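Long-range contact in actin-related protein 8 (Homo sapiens, PDB 4FO0), which binds ATP and serves as a proposed core component of the INO80 chromatin-remodelling complex, with low basal ATPase activity and no ability to polymerize: residues A[60-66]-A[281-285]. Numbering follows the deposited sequence.
Sequences WLLREGL and SDVSR
Arg285 and Leu61 carry the largest shares of the 363 Å² buried here. Residues 60-66 form an irregular loop segment whose last four residues, Arg63 to Leu66, make a type II beta turn; 281-285 is a turn of helix 280-293. CA atoms come closest at Leu61 and Ser281, 5.7 Å. The Arg285 side chain (chi1 t) reaches the loop backbone: NE donates to Leu61 O at 2.8 Å, 177°, while Leu66 CD1 covers one guanidinium face, 3.4 Å from NE. Leu61, in mt, packs CD2 against Ser281 CB (3.7 Å) and CD1 near Ser284 CB (4.2 Å). Asp282 OD1 bridges two arginines, 2.6 Å from Arg285 NH2 and 2.9 Å from Arg63 NH1, and this shared carboxylate offsets their like charges; Arg63 NH1 also hydrogen-bonds Ala277 O. A water donates to Trp60 O (3.2 Å) and Ser281 OG (2.9 Å). Ser281 touches ATP and, like Trp60, hydrogen-bonds Asp255, an ATP-binding residue. The salt-bridge network fastens the loop to helix 280-293, whose Ser281 lines the nucleotide pocket of this actin-family fold.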
loop_
_atom_site.group_PDB
_atom_site.type_symbol
_atom_site.label_atom_id
_atom_site.label_comp_id
_atom_site.label_asym_id
_atom_site.label_seq_id
_atom_site.Cartn_x
_atom_site.Cartn_y
_atom_site.Cartn_z
ATOM N N TRP A 60 -12.556 4.831 -0.885
ATOM C CA TRP A 60 -11.217 4.678 -0.349
ATOM C C TRP A 60 -11.190 3.730 0.865
ATOM O O TRP A 60 -10.790 2.565 0.748
ATOM C CB TRP A 60 -10.659 6.036 0.020
ATOM C CG TRP A 60 -9.271 5.975 0.539
ATOM C CD1 TRP A 60 -8.468 4.871 0.622
ATOM C CD2 TRP A 60 -8.513 7.070 1.060
ATOM N NE1 TRP A 60 -7.255 5.216 1.170
ATOM C CE2 TRP A 60 -7.257 6.557 1.449
ATOM C CE3 TRP A 60 -8.773 8.437 1.235
ATOM C CZ2 TRP A 60 -6.264 7.360 1.999
ATOM C CZ3 TRP A 60 -7.790 9.233 1.780
ATOM C CH2 TRP A 60 -6.548 8.693 2.156
ATOM N N LEU A 61 -11.614 4.228 2.026
ATOM C CA LEU A 61 -11.710 3.383 3.212
ATOM C C LEU A 61 -12.993 2.551 3.220
ATOM O O LEU A 61 -13.134 1.632 4.015
ATOM C CB LEU A 61 -11.616 4.188 4.512
ATOM C CG LEU A 61 -10.384 5.032 4.815
ATOM C CD1 LEU A 61 -10.360 5.319 6.304
ATOM C CD2 LEU A 61 -9.081 4.370 4.365
ATOM N N LEU A 62 -13.944 2.868 2.358
ATOM C CA LEU A 62 -15.076 1.965 2.203
ATOM C C LEU A 62 -14.866 1.065 0.991
ATOM O O LEU A 62 -14.014 1.337 0.136
ATOM C CB LEU A 62 -16.387 2.724 2.086
ATOM C CG LEU A 62 -16.918 3.359 3.364
ATOM C CD1 LEU A 62 -18.373 3.705 3.159
ATOM C CD2 LEU A 62 -16.765 2.409 4.534
ATOM N N ARG A 63 -15.639 -0.013 0.928
ATOM C CA ARG A 63 -15.494 -1.005 -0.127
ATOM C C ARG A 63 -16.754 -1.835 -0.127
ATOM O O ARG A 63 -17.520 -1.784 0.835
ATOM C CB ARG A 63 -14.267 -1.893 0.132
ATOM C CG ARG A 63 -14.232 -2.517 1.532
ATOM C CD ARG A 63 -12.979 -3.346 1.750
ATOM N NE ARG A 63 -12.832 -4.402 0.749
ATOM C CZ ARG A 63 -11.753 -5.170 0.631
ATOM N NH1 ARG A 63 -10.727 -4.997 1.446
ATOM N NH2 ARG A 63 -11.697 -6.105 -0.301
ATOM N N GLU A 64 -16.969 -2.600 -1.196
ATOM C CA GLU A 64 -18.125 -3.493 -1.283
ATOM C C GLU A 64 -18.103 -4.596 -0.230
ATOM O O GLU A 64 -17.048 -5.125 0.114
ATOM C CB GLU A 64 -18.191 -4.159 -2.653
ATOM C CG GLU A 64 -18.756 -3.315 -3.766
ATOM C CD GLU A 64 -18.568 -3.991 -5.117
ATOM O OE1 GLU A 64 -18.297 -3.282 -6.115
ATOM O OE2 GLU A 64 -18.676 -5.239 -5.177
ATOM N N GLY A 65 -19.282 -4.961 0.256
ATOM C CA GLY A 65 -19.416 -6.123 1.110
ATOM C C GLY A 65 -19.306 -5.867 2.606
ATOM O O GLY A 65 -19.359 -6.811 3.386
ATOM N N LEU A 66 -19.159 -4.608 3.015
ATOM C CA LEU A 66 -19.044 -4.295 4.437
ATOM C C LEU A 66 -20.381 -4.357 5.169
ATOM O O LEU A 66 -20.411 -4.442 6.398
ATOM C CB LEU A 66 -18.420 -2.920 4.653
ATOM C CG LEU A 66 -16.934 -2.798 4.353
ATOM C CD1 LEU A 66 -16.491 -1.392 4.685
ATOM C CD2 LEU A 66 -16.128 -3.833 5.134
ATOM N N SER A 281 -5.568 0.235 4.767
ATOM C CA SER A 281 -6.791 1.017 4.777
ATOM C C SER A 281 -7.854 0.280 5.571
ATOM O O SER A 281 -8.571 0.887 6.366
ATOM C CB SER A 281 -7.280 1.318 3.349
ATOM O OG SER A 281 -7.662 0.122 2.676
ATOM N N ASP A 282 -7.944 -1.030 5.357
ATOM C CA ASP A 282 -8.842 -1.883 6.142
ATOM C C ASP A 282 -8.582 -1.798 7.637
ATOM O O ASP A 282 -9.515 -1.721 8.433
ATOM C CB ASP A 282 -8.741 -3.322 5.674
ATOM C CG ASP A 282 -8.984 -3.454 4.188
ATOM O OD1 ASP A 282 -10.172 -3.426 3.790
ATOM O OD2 ASP A 282 -7.991 -3.570 3.426
ATOM N N VAL A 283 -7.313 -1.793 8.021
ATOM C CA VAL A 283 -6.959 -1.522 9.405
ATOM C C VAL A 283 -7.444 -0.151 9.874
ATOM O O VAL A 283 -7.915 0.002 10.995
ATOM C CB VAL A 283 -5.458 -1.560 9.590
ATOM C CG1 VAL A 283 -5.106 -1.238 11.049
ATOM C CG2 VAL A 283 -4.937 -2.906 9.182
ATOM N N SER A 284 -7.296 0.852 9.022
ATOM C CA SER A 284 -7.718 2.192 9.375
ATOM C C SER A 284 -9.221 2.217 9.654
ATOM O O SER A 284 -9.668 2.876 10.571
ATOM C CB SER A 284 -7.368 3.192 8.267
ATOM O OG SER A 284 -5.975 3.456 8.258
ATOM N N ARG A 285 -9.997 1.498 8.859
ATOM C CA ARG A 285 -11.443 1.543 8.987
ATOM C C ARG A 285 -11.815 0.794 10.260
ATOM O O ARG A 285 -12.641 1.245 11.056
ATOM C CB ARG A 285 -12.095 0.908 7.760
ATOM C CG ARG A 285 -13.616 0.846 7.798
ATOM C CD ARG A 285 -14.131 -0.356 6.984
ATOM N NE ARG A 285 -13.340 -0.519 5.770
ATOM C CZ ARG A 285 -12.669 -1.610 5.414
ATOM N NH1 ARG A 285 -12.679 -2.713 6.158
ATOM N NH2 ARG A 285 -11.986 -1.589 4.282
HETATM O O HOH W 1 -10.495 -0.161 2.375
#